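PDB 4Y9J: protein ACDH-11, isoform b from Caenorhabditis elegans, which belongs to the acyl-CoA dehydrogenase family of flavoproteins and holds flavin-adenine dinucleotide in a pocket lined by residues of two subunits in a four-chain assembly. Local coordinates for residues P77-Q82 against V272-K277; M146-G151 against S186-T191; F223-D228 against K281-A286. One frame throughout, in Å; residues are numbered along the deposited sequence.

Contact 1 of 3, residues P77-Q82 against V272-K277; sequences PRLEHQ and VRLKNK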
loop_
_atom_site.group_PDB
_atom_site.type_symbol
_atom_site.label_atom_id
_atom_site.label_comp_id
_atom_site.label_asym_id
_atom_site.label_seq_id
_atom_site.Cartn_x
_atom_site.Cartn_y
_atom_site.Cartn_z
ATOM N N PRO B 77 -5.867 -8.743 -6.945
ATOM C CA PRO B 77 -6.253 -9.752 -5.964
ATOM C C PRO B 77 -5.318 -9.806 -4.769
ATOM O O PRO B 77 -4.102 -9.557 -4.919
ATOM C CB PRO B 77 -6.132 -11.081 -6.729
ATOM C CG PRO B 77 -5.844 -10.727 -8.097
ATOM C CD PRO B 77 -5.603 -9.311 -8.276
ATOM N N ARG B 78 -5.859 -10.207 -3.646
ATOM C CA ARG B 78 -5.100 -10.404 -2.427
ATOM C C ARG B 78 -5.501 -11.698 -1.792
ATOM O O ARG B 78 -6.571 -12.260 -2.081
ATOM C CB ARG B 78 -5.357 -9.245 -1.407
ATOM C CG ARG B 78 -5.034 -7.883 -1.976
ATOM C CD ARG B 78 -5.298 -6.717 -0.978
ATOM N NE ARG B 78 -6.659 -6.144 -1.008
ATOM C CZ ARG B 78 -7.555 -6.336 -0.039
ATOM N NH1 ARG B 78 -7.277 -7.138 0.991
ATOM N NH2 ARG B 78 -8.745 -5.738 -0.092
ATOM N N LEU B 79 -4.609 -12.224 -0.963
ATOM C CA LEU B 79 -4.750 -13.499 -0.264
ATOM C C LEU B 79 -4.529 -13.309 1.221
ATOM O O LEU B 79 -3.533 -12.657 1.623
ATOM C CB LEU B 79 -3.751 -14.520 -0.819
ATOM C CG LEU B 79 -3.614 -15.808 -0.059
ATOM C CD1 LEU B 79 -4.938 -16.573 -0.112
ATOM C CD2 LEU B 79 -2.428 -16.671 -0.560
ATOM N N GLU B 80 -5.449 -13.782 2.049
ATOM C CA GLU B 80 -5.272 -13.828 3.502
ATOM C C GLU B 80 -5.303 -15.211 3.983
ATOM O O GLU B 80 -6.318 -15.895 3.862
ATOM C CB GLU B 80 -6.371 -13.062 4.208
ATOM C CG GLU B 80 -6.325 -11.587 3.877
ATOM C CD GLU B 80 -7.463 -10.738 4.450
ATOM O OE1 GLU B 80 -8.383 -11.252 5.124
ATOM O OE2 GLU B 80 -7.437 -9.524 4.160
ATOM N N HIS B 81 -4.190 -15.645 4.545
ATOM C CA HIS B 81 -4.055 -17.005 5.003
ATOM C C HIS B 81 -5.000 -17.319 6.130
ATOM O O HIS B 81 -5.611 -18.384 6.107
ATOM C CB HIS B 81 -2.631 -17.339 5.496
ATOM C CG HIS B 81 -1.579 -17.382 4.412
ATOM N ND1 HIS B 81 -1.793 -17.913 3.150
ATOM C CD2 HIS B 81 -0.271 -17.010 4.439
ATOM C CE1 HIS B 81 -0.681 -17.832 2.434
ATOM N NE2 HIS B 81 0.252 -17.270 3.183
ATOM N N GLN B 82 -5.008 -16.457 7.145
ATOM C CA GLN B 82 -5.703 -16.696 8.392
ATOM C C GLN B 82 -6.810 -15.647 8.555
ATOM O O GLN B 82 -6.735 -14.540 7.993
ATOM C CB GLN B 82 -4.736 -16.526 9.622
ATOM C CG GLN B 82 -3.240 -16.865 9.387
ATOM C CD GLN B 82 -2.956 -18.326 9.084
ATOM O OE1 GLN B 82 -1.954 -18.700 8.374
ATOM N NE2 GLN B 82 -3.835 -19.157 9.544
ATOM N N VAL B 272 -0.203 -21.016 -0.901
ATOM C CA VAL B 272 1.011 -20.590 -0.224
ATOM C C VAL B 272 1.217 -19.100 -0.369
ATOM O O VAL B 272 1.575 -18.458 0.622
ATOM C CB VAL B 272 2.247 -21.398 -0.725
ATOM C CG1 VAL B 272 3.525 -20.925 -0.032
ATOM C CG2 VAL B 272 2.048 -22.874 -0.462
ATOM N N ARG B 273 1.088 -18.560 -1.578
ATOM C CA ARG B 273 1.174 -17.151 -1.886
ATOM C C ARG B 273 0.595 -16.843 -3.238
ATOM O O ARG B 273 0.391 -17.756 -4.032
ATOM C CB ARG B 273 2.658 -16.660 -1.838
ATOM C CG ARG B 273 3.441 -17.336 -2.932
ATOM C CD ARG B 273 4.937 -17.270 -2.737
ATOM N NE ARG B 273 5.367 -15.987 -3.039
ATOM C CZ ARG B 273 6.022 -15.634 -4.145
ATOM N NH1 ARG B 273 6.338 -16.489 -5.045
ATOM N NH2 ARG B 273 6.401 -14.376 -4.286
ATOM N N LEU B 274 0.289 -15.577 -3.501
ATOM C CA LEU B 274 0.040 -15.129 -4.828
ATOM C C LEU B 274 1.362 -14.698 -5.469
ATOM O O LEU B 274 2.222 -14.113 -4.751
ATOM C CB LEU B 274 -0.963 -14.000 -4.929
ATOM C CG LEU B 274 -2.347 -14.357 -4.390
ATOM C CD1 LEU B 274 -3.257 -13.124 -4.518
ATOM C CD2 LEU B 274 -2.904 -15.601 -5.020
ATOM N N LYS B 275 1.524 -14.993 -6.757
ATOM C CA LYS B 275 2.681 -14.465 -7.485
ATOM C C LYS B 275 2.628 -12.942 -7.601
ATOM O O LYS B 275 1.567 -12.292 -7.679
ATOM C CB LYS B 275 2.767 -15.053 -8.894
ATOM C CG LYS B 275 2.869 -16.560 -8.997
ATOM C CD LYS B 275 4.168 -17.083 -8.362
ATOM C CE LYS B 275 4.257 -18.534 -8.714
ATOM N NZ LYS B 275 5.477 -19.171 -8.201
ATOM N N ASN B 276 3.820 -12.336 -7.600
ATOM C CA ASN B 276 4.011 -10.920 -7.901
ATOM C C ASN B 276 4.567 -10.747 -9.304
ATOM O O ASN B 276 5.741 -11.026 -9.545
ATOM C CB ASN B 276 4.962 -10.355 -6.826
ATOM C CG ASN B 276 5.293 -8.888 -7.043
ATOM O OD1 ASN B 276 4.783 -8.193 -7.918
ATOM N ND2 ASN B 276 6.250 -8.431 -6.243
ATOM N N LYS B 277 3.697 -10.379 -10.259
ATOM C CA LYS B 277 3.941 -10.644 -11.685
ATOM C C LYS B 277 4.181 -9.364 -12.436
ATOM O O LYS B 277 3.605 -8.296 -12.087
ATOM C CB LYS B 277 2.752 -11.355 -12.307
ATOM C CG LYS B 277 2.431 -12.680 -11.614
ATOM C CD LYS B 277 1.309 -13.465 -12.266
ATOM C CE LYS B 277 -0.032 -12.919 -11.742
ATOM N NZ LYS B 277 -1.186 -13.485 -12.500
#

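Contact 2 of 3, residues M146-G151 against S186-T191; sequences MAMTDG and SGQWMT. With FAD (flavin-adenine dinucleotide), chain E.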
loop_
_atom_site.group_PDB
_atom_site.type_symbol
_atom_site.label_atom_id
_atom_site.label_comp_id
_atom_site.label_asym_id
_atom_site.label_seq_id
_atom_site.Cartn_x
_atom_site.Cartn_y
_atom_site.Cartn_z
ATOM N N MET B 146 -10.988 -17.979 -19.463
ATOM C CA MET B 146 -11.811 -18.404 -20.610
ATOM C C MET B 146 -11.039 -19.449 -21.460
ATOM O O MET B 146 -11.642 -20.431 -21.923
ATOM C CB MET B 146 -12.262 -17.226 -21.471
ATOM C CG MET B 146 -13.228 -16.283 -20.798
ATOM S SD MET B 146 -14.743 -17.176 -20.328
ATOM C CE MET B 146 -14.784 -17.157 -18.587
ATOM N N ALA B 147 -9.747 -19.254 -21.638
ATOM C CA ALA B 147 -8.928 -20.221 -22.390
ATOM C C ALA B 147 -8.967 -21.608 -21.766
ATOM O O ALA B 147 -9.171 -22.595 -22.455
ATOM C CB ALA B 147 -7.510 -19.779 -22.532
ATOM N N MET B 148 -8.710 -21.638 -20.469
ATOM C CA MET B 148 -8.642 -22.852 -19.728
ATOM C C MET B 148 -10.004 -23.532 -19.635
ATOM O O MET B 148 -10.038 -24.756 -19.589
ATOM C CB MET B 148 -8.071 -22.636 -18.364
ATOM C CG MET B 148 -6.624 -22.271 -18.407
ATOM S SD MET B 148 -5.828 -22.127 -16.789
ATOM C CE MET B 148 -6.760 -20.872 -16.030
ATOM N N THR B 149 -11.077 -22.730 -19.621
ATOM C CA THR B 149 -12.433 -23.245 -19.540
ATOM C C THR B 149 -12.759 -23.962 -20.865
ATOM O O THR B 149 -13.280 -25.083 -20.860
ATOM C CB THR B 149 -13.417 -22.115 -19.200
ATOM O OG1 THR B 149 -13.073 -21.578 -17.878
ATOM C CG2 THR B 149 -14.850 -22.531 -19.319
ATOM N N ASP B 150 -12.421 -23.333 -21.977
ATOM C CA ASP B 150 -12.649 -23.907 -23.326
ATOM C C ASP B 150 -11.837 -25.184 -23.474
ATOM O O ASP B 150 -12.331 -26.205 -23.886
ATOM C CB ASP B 150 -12.267 -22.832 -24.348
ATOM C CG ASP B 150 -12.686 -23.132 -25.792
ATOM O OD1 ASP B 150 -13.164 -24.245 -26.051
ATOM O OD2 ASP B 150 -12.475 -22.236 -26.698
ATOM N N GLY B 151 -10.602 -25.144 -23.013
ATOM C CA GLY B 151 -9.715 -26.286 -23.080
ATOM C C GLY B 151 -10.201 -27.450 -22.235
ATOM O O GLY B 151 -10.095 -28.597 -22.659
ATOM N N SER B 186 -12.532 -23.203 -15.311
ATOM C CA SER B 186 -11.545 -24.201 -14.958
ATOM C C SER B 186 -10.160 -23.615 -14.880
ATOM O O SER B 186 -9.838 -22.678 -15.613
ATOM C CB SER B 186 -11.525 -25.347 -15.950
ATOM O OG SER B 186 -10.597 -26.398 -15.622
ATOM N N GLY B 187 -9.321 -24.263 -14.080
ATOM C CA GLY B 187 -7.865 -24.064 -14.152
ATOM C C GLY B 187 -7.153 -25.281 -14.699
ATOM O O GLY B 187 -7.799 -26.251 -15.095
ATOM N N GLN B 188 -5.833 -25.185 -14.795
ATOM C CA GLN B 188 -4.985 -26.170 -15.461
ATOM C C GLN B 188 -3.705 -26.110 -14.618
ATOM O O GLN B 188 -3.003 -25.101 -14.650
ATOM C CB GLN B 188 -4.727 -25.695 -16.916
ATOM C CG GLN B 188 -3.625 -26.447 -17.753
ATOM C CD GLN B 188 -3.247 -25.731 -19.060
ATOM O OE1 GLN B 188 -3.681 -24.609 -19.328
ATOM N NE2 GLN B 188 -2.350 -26.356 -19.853
ATOM N N TRP B 189 -3.400 -27.181 -13.882
ATOM C CA TRP B 189 -2.253 -27.163 -12.921
ATOM C C TRP B 189 -1.168 -28.185 -13.308
ATOM O O TRP B 189 -1.116 -29.310 -12.820
ATOM C CB TRP B 189 -2.698 -27.436 -11.489
ATOM C CG TRP B 189 -3.786 -26.545 -10.941
ATOM C CD1 TRP B 189 -4.220 -25.348 -11.414
ATOM C CD2 TRP B 189 -4.576 -26.818 -9.783
ATOM N NE1 TRP B 189 -5.249 -24.862 -10.624
ATOM C CE2 TRP B 189 -5.497 -25.750 -9.634
ATOM C CE3 TRP B 189 -4.611 -27.869 -8.876
ATOM C CZ2 TRP B 189 -6.387 -25.692 -8.615
ATOM C CZ3 TRP B 189 -5.515 -27.829 -7.874
ATOM C CH2 TRP B 189 -6.401 -26.746 -7.751
ATOM N N MET B 190 -0.277 -27.760 -14.177
ATOM C CA MET B 190 0.807 -28.559 -14.680
ATOM C C MET B 190 2.179 -28.259 -14.119
ATOM O O MET B 190 2.974 -29.197 -13.757
ATOM C CB MET B 190 0.886 -28.423 -16.208
ATOM C CG MET B 190 -0.212 -29.199 -16.882
ATOM S SD MET B 190 -0.308 -28.977 -18.691
ATOM C CE MET B 190 1.281 -29.643 -19.221
ATOM N N THR B 191 2.475 -26.975 -14.079
ATOM C CA THR B 191 3.791 -26.465 -13.786
ATOM C C THR B 191 4.173 -26.686 -12.348
ATOM O O THR B 191 3.401 -26.367 -11.431
ATOM C CB THR B 191 3.952 -25.033 -14.188
ATOM O OG1 THR B 191 3.686 -24.870 -15.572
ATOM C CG2 THR B 191 5.357 -24.526 -13.836
HETATM P PA FAD E . 11.719 -23.522 -18.001
HETATM O O1A FAD E . 11.339 -24.722 -18.868
HETATM O O2A FAD E . 12.536 -23.790 -16.726
HETATM O O5B FAD E . 12.694 -22.536 -18.831
HETATM C C5B FAD E . 12.245 -22.011 -20.075
HETATM C C4B FAD E . 13.459 -21.807 -20.936
HETATM O O4B FAD E . 14.054 -23.115 -21.073
HETATM C C3B FAD E . 13.157 -21.256 -22.293
HETATM O O3B FAD E . 14.352 -20.666 -22.930
HETATM C C2B FAD E . 12.937 -22.561 -23.034
HETATM O O2B FAD E . 13.063 -22.394 -24.456
HETATM C C1B FAD E . 14.076 -23.429 -22.449
HETATM N N9A FAD E . 13.865 -24.865 -22.714
HETATM C C8A FAD E . 13.017 -25.708 -22.044
HETATM N N7A FAD E . 13.049 -26.945 -22.621
HETATM C C5A FAD E . 13.965 -26.907 -23.638
HETATM C C6A FAD E . 14.480 -27.860 -24.625
HETATM N N6A FAD E . 14.044 -29.151 -24.618
HETATM N N1A FAD E . 15.402 -27.396 -25.505
HETATM C C2A FAD E . 15.810 -26.122 -25.517
HETATM N N3A FAD E . 15.393 -25.201 -24.648
HETATM C C4A FAD E . 14.487 -25.541 -23.702
HETATM N N1 FAD E . 1.422 -23.175 -15.509
HETATM C C2 FAD E . 0.345 -23.928 -15.131
HETATM O O2 FAD E . 0.451 -25.178 -15.241
HETATM N N3 FAD E . -0.797 -23.441 -14.780
HETATM C C4 FAD E . -1.079 -22.165 -14.654
HETATM O O4 FAD E . -2.167 -21.775 -14.292
HETATM C C4X FAD E . 0.057 -21.247 -15.026
HETATM N N5 FAD E . -0.125 -19.873 -14.789
HETATM C C5X FAD E . 1.023 -19.116 -15.153
HETATM C C6 FAD E . 0.857 -17.707 -14.992
HETATM C C7 FAD E . 1.952 -16.857 -15.364
HETATM C C7M FAD E . 1.700 -15.392 -15.211
HETATM C C8 FAD E . 3.192 -17.467 -15.800
HETATM C C8M FAD E . 4.381 -16.565 -16.169
HETATM C C9 FAD E . 3.363 -18.838 -15.956
HETATM C C9A FAD E . 2.279 -19.708 -15.604
HETATM N N10 FAD E . 2.443 -21.061 -15.709
HETATM C C10 FAD E . 1.317 -21.855 -15.380
HETATM C "C1'" FAD E . 3.689 -21.647 -16.050
HETATM C "C2'" FAD E . 4.157 -21.685 -17.510
HETATM O "O2'" FAD E . 3.494 -22.678 -18.268
HETATM C "C3'" FAD E . 5.660 -21.948 -17.520
HETATM O "O3'" FAD E . 6.229 -20.803 -16.934
HETATM C "C4'" FAD E . 6.170 -22.192 -18.928
HETATM O "O4'" FAD E . 5.590 -23.364 -19.503
HETATM C "C5'" FAD E . 7.701 -22.273 -18.948
HETATM O "O5'" FAD E . 8.156 -23.375 -18.061
HETATM P P FAD E . 9.175 -22.968 -16.813
HETATM O O1P FAD E . 8.604 -21.783 -16.141
HETATM O O2P FAD E . 9.466 -24.238 -16.052
HETATM O O3P FAD E . 10.527 -22.537 -17.626
#

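Contact 3 of 3, residues F223-D228 against K281-A286; sequences FSSAVD and KQLPTA. With FAD (flavin-adenine dinucleotide), chain E.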
loop_
_atom_site.group_PDB
_atom_site.type_symbol
_atom_site.label_atom_id
_atom_site.label_comp_id
_atom_site.label_asym_id
_atom_site.label_seq_id
_atom_site.Cartn_x
_atom_site.Cartn_y
_atom_site.Cartn_z
ATOM N N PHE B 223 2.706 -22.744 -10.375
ATOM C CA PHE B 223 1.919 -21.668 -10.971
ATOM C C PHE B 223 0.518 -22.222 -11.162
ATOM O O PHE B 223 0.356 -23.163 -11.960
ATOM C CB PHE B 223 2.367 -21.193 -12.374
ATOM C CG PHE B 223 3.629 -20.341 -12.378
ATOM C CD1 PHE B 223 4.877 -20.902 -12.100
ATOM C CD2 PHE B 223 3.558 -18.966 -12.564
ATOM C CE1 PHE B 223 6.037 -20.070 -12.084
ATOM C CE2 PHE B 223 4.708 -18.167 -12.529
ATOM C CZ PHE B 223 5.924 -18.731 -12.283
ATOM N N SER B 224 -0.460 -21.602 -10.491
ATOM C CA SER B 224 -1.895 -21.987 -10.676
ATOM C C SER B 224 -2.725 -20.741 -10.846
ATOM O O SER B 224 -3.069 -20.075 -9.859
ATOM C CB SER B 224 -2.358 -22.747 -9.426
ATOM O OG SER B 224 -1.691 -23.947 -9.316
ATOM N N SER B 225 -2.976 -20.373 -12.080
ATOM C CA SER B 225 -3.755 -19.222 -12.420
ATOM C C SER B 225 -5.268 -19.438 -12.294
ATOM O O SER B 225 -5.764 -20.533 -12.444
ATOM C CB SER B 225 -3.402 -18.765 -13.834
ATOM O OG SER B 225 -2.102 -18.230 -13.876
ATOM N N ALA B 226 -5.977 -18.351 -11.953
ATOM C CA ALA B 226 -7.439 -18.337 -11.793
ATOM C C ALA B 226 -7.853 -19.310 -10.733
ATOM O O ALA B 226 -8.726 -20.175 -10.940
ATOM C CB ALA B 226 -8.140 -18.629 -13.116
ATOM N N VAL B 227 -7.237 -19.188 -9.545
ATOM C CA VAL B 227 -7.653 -20.004 -8.391
ATOM C C VAL B 227 -9.044 -19.661 -7.799
ATOM O O VAL B 227 -9.498 -20.329 -6.900
ATOM C CB VAL B 227 -6.576 -20.000 -7.248
ATOM C CG1 VAL B 227 -5.433 -20.902 -7.574
ATOM C CG2 VAL B 227 -6.082 -18.645 -6.939
ATOM N N ASP B 228 -9.696 -18.644 -8.338
ATOM C CA ASP B 228 -11.100 -18.406 -8.141
ATOM C C ASP B 228 -12.004 -19.387 -9.026
ATOM O O ASP B 228 -13.246 -19.292 -8.936
ATOM C CB ASP B 228 -11.449 -16.996 -8.538
ATOM C CG ASP B 228 -11.114 -16.721 -9.977
ATOM O OD1 ASP B 228 -9.932 -16.868 -10.406
ATOM O OD2 ASP B 228 -12.015 -16.331 -10.731
ATOM N N LYS B 281 -1.485 -8.850 -13.751
ATOM C CA LYS B 281 -1.668 -8.552 -12.350
ATOM C C LYS B 281 -3.168 -8.675 -11.895
ATOM O O LYS B 281 -3.423 -8.864 -10.719
ATOM C CB LYS B 281 -1.136 -7.098 -12.007
ATOM C CG LYS B 281 0.364 -6.929 -12.140
ATOM C CD LYS B 281 0.815 -5.523 -11.621
ATOM C CE LYS B 281 2.326 -5.360 -11.558
ATOM N NZ LYS B 281 2.845 -6.234 -10.492
ATOM N N GLN B 282 -4.074 -8.543 -12.831
ATOM C CA GLN B 282 -5.491 -8.711 -12.623
ATOM C C GLN B 282 -5.839 -10.119 -12.175
ATOM O O GLN B 282 -6.816 -10.321 -11.426
ATOM C CB GLN B 282 -6.317 -8.411 -13.906
ATOM C CG GLN B 282 -5.911 -7.185 -14.731
ATOM C CD GLN B 282 -4.808 -7.483 -15.753
ATOM O OE1 GLN B 282 -4.004 -8.395 -15.613
ATOM N NE2 GLN B 282 -4.790 -6.705 -16.760
ATOM N N LEU B 283 -5.079 -11.073 -12.693
ATOM C CA LEU B 283 -5.342 -12.510 -12.560
ATOM C C LEU B 283 -4.769 -13.086 -11.255
ATOM O O LEU B 283 -3.582 -12.917 -10.988
ATOM C CB LEU B 283 -4.698 -13.181 -13.786
ATOM C CG LEU B 283 -4.602 -14.675 -13.784
ATOM C CD1 LEU B 283 -5.961 -15.267 -14.062
ATOM C CD2 LEU B 283 -3.684 -15.087 -14.935
ATOM N N PRO B 284 -5.561 -13.835 -10.473
ATOM C CA PRO B 284 -4.894 -14.381 -9.293
ATOM C C PRO B 284 -4.116 -15.637 -9.644
ATOM O O PRO B 284 -4.724 -16.592 -10.135
ATOM C CB PRO B 284 -6.035 -14.731 -8.380
ATOM C CG PRO B 284 -7.238 -14.729 -9.243
ATOM C CD PRO B 284 -7.014 -13.899 -10.397
ATOM N N THR B 285 -2.829 -15.607 -9.509
ATOM C CA THR B 285 -2.004 -16.792 -9.777
ATOM C C THR B 285 -1.338 -17.152 -8.478
ATOM O O THR B 285 -0.610 -16.356 -7.878
ATOM C CB THR B 285 -0.972 -16.524 -10.909
ATOM O OG1 THR B 285 -1.623 -16.132 -12.132
ATOM C CG2 THR B 285 -0.043 -17.706 -11.118
ATOM N N ALA B 286 -1.550 -18.383 -8.020
ATOM C CA ALA B 286 -1.039 -18.845 -6.738
ATOM C C ALA B 286 -0.074 -19.969 -6.848
ATOM O O ALA B 286 0.014 -20.676 -7.882
ATOM C CB ALA B 286 -2.244 -19.307 -5.877
HETATM P PA FAD E . 11.719 -23.522 -18.001
HETATM O O1A FAD E . 11.339 -24.722 -18.868
HETATM O O2A FAD E . 12.536 -23.790 -16.726
HETATM O O5B FAD E . 12.694 -22.536 -18.831
HETATM C C5B FAD E . 12.245 -22.011 -20.075
HETATM C C4B FAD E . 13.459 -21.807 -20.936
HETATM O O4B FAD E . 14.054 -23.115 -21.073
HETATM C C3B FAD E . 13.157 -21.256 -22.293
HETATM O O3B FAD E . 14.352 -20.666 -22.930
HETATM C C2B FAD E . 12.937 -22.561 -23.034
HETATM O O2B FAD E . 13.063 -22.394 -24.456
HETATM C C1B FAD E . 14.076 -23.429 -22.449
HETATM N N9A FAD E . 13.865 -24.865 -22.714
HETATM C C8A FAD E . 13.017 -25.708 -22.044
HETATM N N7A FAD E . 13.049 -26.945 -22.621
HETATM C C5A FAD E . 13.965 -26.907 -23.638
HETATM C C6A FAD E . 14.480 -27.860 -24.625
HETATM N N6A FAD E . 14.044 -29.151 -24.618
HETATM N N1A FAD E . 15.402 -27.396 -25.505
HETATM C C2A FAD E . 15.810 -26.122 -25.517
HETATM N N3A FAD E . 15.393 -25.201 -24.648
HETATM C C4A FAD E . 14.487 -25.541 -23.702
HETATM N N1 FAD E . 1.422 -23.175 -15.509
HETATM C C2 FAD E . 0.345 -23.928 -15.131
HETATM O O2 FAD E . 0.451 -25.178 -15.241
HETATM N N3 FAD E . -0.797 -23.441 -14.780
HETATM C C4 FAD E . -1.079 -22.165 -14.654
HETATM O O4 FAD E . -2.167 -21.775 -14.292
HETATM C C4X FAD E . 0.057 -21.247 -15.026
HETATM N N5 FAD E . -0.125 -19.873 -14.789
HETATM C C5X FAD E . 1.023 -19.116 -15.153
HETATM C C6 FAD E . 0.857 -17.707 -14.992
HETATM C C7 FAD E . 1.952 -16.857 -15.364
HETATM C C7M FAD E . 1.700 -15.392 -15.211
HETATM C C8 FAD E . 3.192 -17.467 -15.800
HETATM C C8M FAD E . 4.381 -16.565 -16.169
HETATM C C9 FAD E . 3.363 -18.838 -15.956
HETATM C C9A FAD E . 2.279 -19.708 -15.604
HETATM N N10 FAD E . 2.443 -21.061 -15.709
HETATM C C10 FAD E . 1.317 -21.855 -15.380
HETATM C "C1'" FAD E . 3.689 -21.647 -16.050
HETATM C "C2'" FAD E . 4.157 -21.685 -17.510
HETATM O "O2'" FAD E . 3.494 -22.678 -18.268
HETATM C "C3'" FAD E . 5.660 -21.948 -17.520
HETATM O "O3'" FAD E . 6.229 -20.803 -16.934
HETATM C "C4'" FAD E . 6.170 -22.192 -18.928
HETATM O "O4'" FAD E . 5.590 -23.364 -19.503
HETATM C "C5'" FAD E . 7.701 -22.273 -18.948
HETATM O "O5'" FAD E . 8.156 -23.375 -18.061
HETATM P P FAD E . 9.175 -22.968 -16.813
HETATM O O1P FAD E . 8.604 -21.783 -16.141
HETATM O O2P FAD E . 9.466 -24.238 -16.052
HETATM O O3P FAD E . 10.527 -22.537 -17.626
#

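Contact 1 of 3, residues P77-Q82 against V272-K277
The carbonyl oxygen of Val272 meets the His81 imidazole at its edge, in the plane of the ring. It lies almost evenly between two ring atoms, with CE1 3.0 Å and NE2 3.1 Å from Val272 O. His81 CG is anti to its own carbonyl carbon (chi1 -69°), and the turn about CB-CG (chi2 -39°) then sets CE1 and NE2 at this oxygen. Beside this polar approach, Leu79 meets Leu274: CB of Leu79 is 3.8 Å from CG of Leu274, and Leu79 CD2 comes to 3.9 Å from Arg273 CA, resting on the backbone. Strand 78-80, half of a two-stranded hairpin with strand 88-93, runs at 158° to residues 272-274, the end of strand 269-274 in the acyl-CoA dehydrogenase middle-domain sheet. With 7.2 Å between the short axes, the two strands pack through side chains, and neither extends the other's sheet. One methyl of Leu274 reaches the start of the hairpin strand, CD1 lying 3.7 Å from Pro77 O and 4.2 Å from Pro77 CB. The polar ends of the arginines face elsewhere: Arg273 forms salt bridges with Glu287 and with Asp429 of the second subunit, Arg78 with Glu75 of the fourth. Gln82 of the third subunit packs on Val272 and Arg273.

Contact 2 of 3, residues M146-G151 against S186-T191
The flat carboxamide of Gln188 has Met148 on its OE1 side, CG of Met148 lying 3.9 Å from Gln188 OE1 and close to the amide plane; on the other side NE2 makes a hydrogen bond to Glu446. The second flat group is the flavin, whose pyrimidine rim is held by residues 188-191. FAD N3 donates to Gln188 O (2.8 Å), O2 accepts from the backbone N of both Met190 and Thr191, and Thr191 OG1 donates to N1 at 2.8 Å. Residues 146-151 of helix 143-158 cross strand 186-189 at 87°, joining the helical N-terminal part of this acyl-CoA dehydrogenase fold to its beta domain. Met148 bends at its end (chi3 -60°), which brings CE to 3.6 Å from Ser186 O while SD packs against Gln188 CB at 3.7 Å. Ser186 N donates to Thr149 OG1 (3.1 Å, 156°), a hydroxyl that also bonds Pro145 O one turn back. Ser186 O is buried with no polar partner in the model, and Met148 CB lies only 3.3 Å from it. Two N-H groups converging on FAD O2 would draw electron density toward that carbonyl, probably stabilising negative charge at the N1-C2 end of the flavin.

Contact 3 of 3, residues F223-D228 against K281-A286
Ser225 and Thr285 meet hydroxyl to hydroxyl, Thr285 OG1 donating to Ser225 OG at 2.8 Å. They form the non-hydrogen-bonded pair of an antiparallel ladder between strands 214-225 and 285-298, in the middle-domain beta sheet of the acyl-CoA dehydrogenase fold, beside the flavin. The hydroxyls form a chain of donors: Ser225 OG donates in turn to FAD N5 at 2.7 Å, while Lys277 NZ holds Thr285 OG1 from the other end. The backbone of Ser225 joins in as well, its N donating to FAD O4 at 2.7 Å in a nearly straight bond (170°). Ser225 thus grips two neighbouring positions of the ring system, which fixes how the flavin is turned against the strand.

Next along the ladder, Ser224 and Ala286 form the hydrogen-bonded pair. Ser224 N donates to Ala286 O, and Ala286 N returns a bond to Ser224 O at 2.9 Å. Beyond the strand, Ala226 has left-handed backbone angles (60°/53°), and its N donates to Pro284 O at 2.8 Å. Farther out, Asp228 sends OD2 to Lys102 and Trp98, while its OD1 lies beside the Pro284 ring. Phe223 lies obliquely against the flavin, its CD2 3.4 Å from FAD C9A. The apolar groups close in round these bonds. Leu283 divides its two methyls, CD1 going to Ala226 and CD2 to Ser225, and on the Ala286 side of the sheet Val227 CG1 touches Ala286 CB at 3.9 Å.

Overall arrangement
From the N terminus, the chain first lays down 77-82, in a strand that soon pairs with 88-93 but meets 272-277 only about 190 residues later. Helix 143-158 follows, and 186-191 returns to it, so contact 2 closes a short loop nested inside the long one of contact 1. Strand 214-225 then opens contact 3 at 223-228. Before that loop shuts, 272-277 completes contact 1; 281-286 completes contact 3, so these two cross. They also touch directly, Lys275 N lying 2.8 Å from Thr285 O where the chain leaves strand 269-274 beside its neighbour 285-298. Contact 1 ties the sheet to the hairpin, contact 2 to helix 143-158, and contact 3 joins two of its own strands beside the flavin.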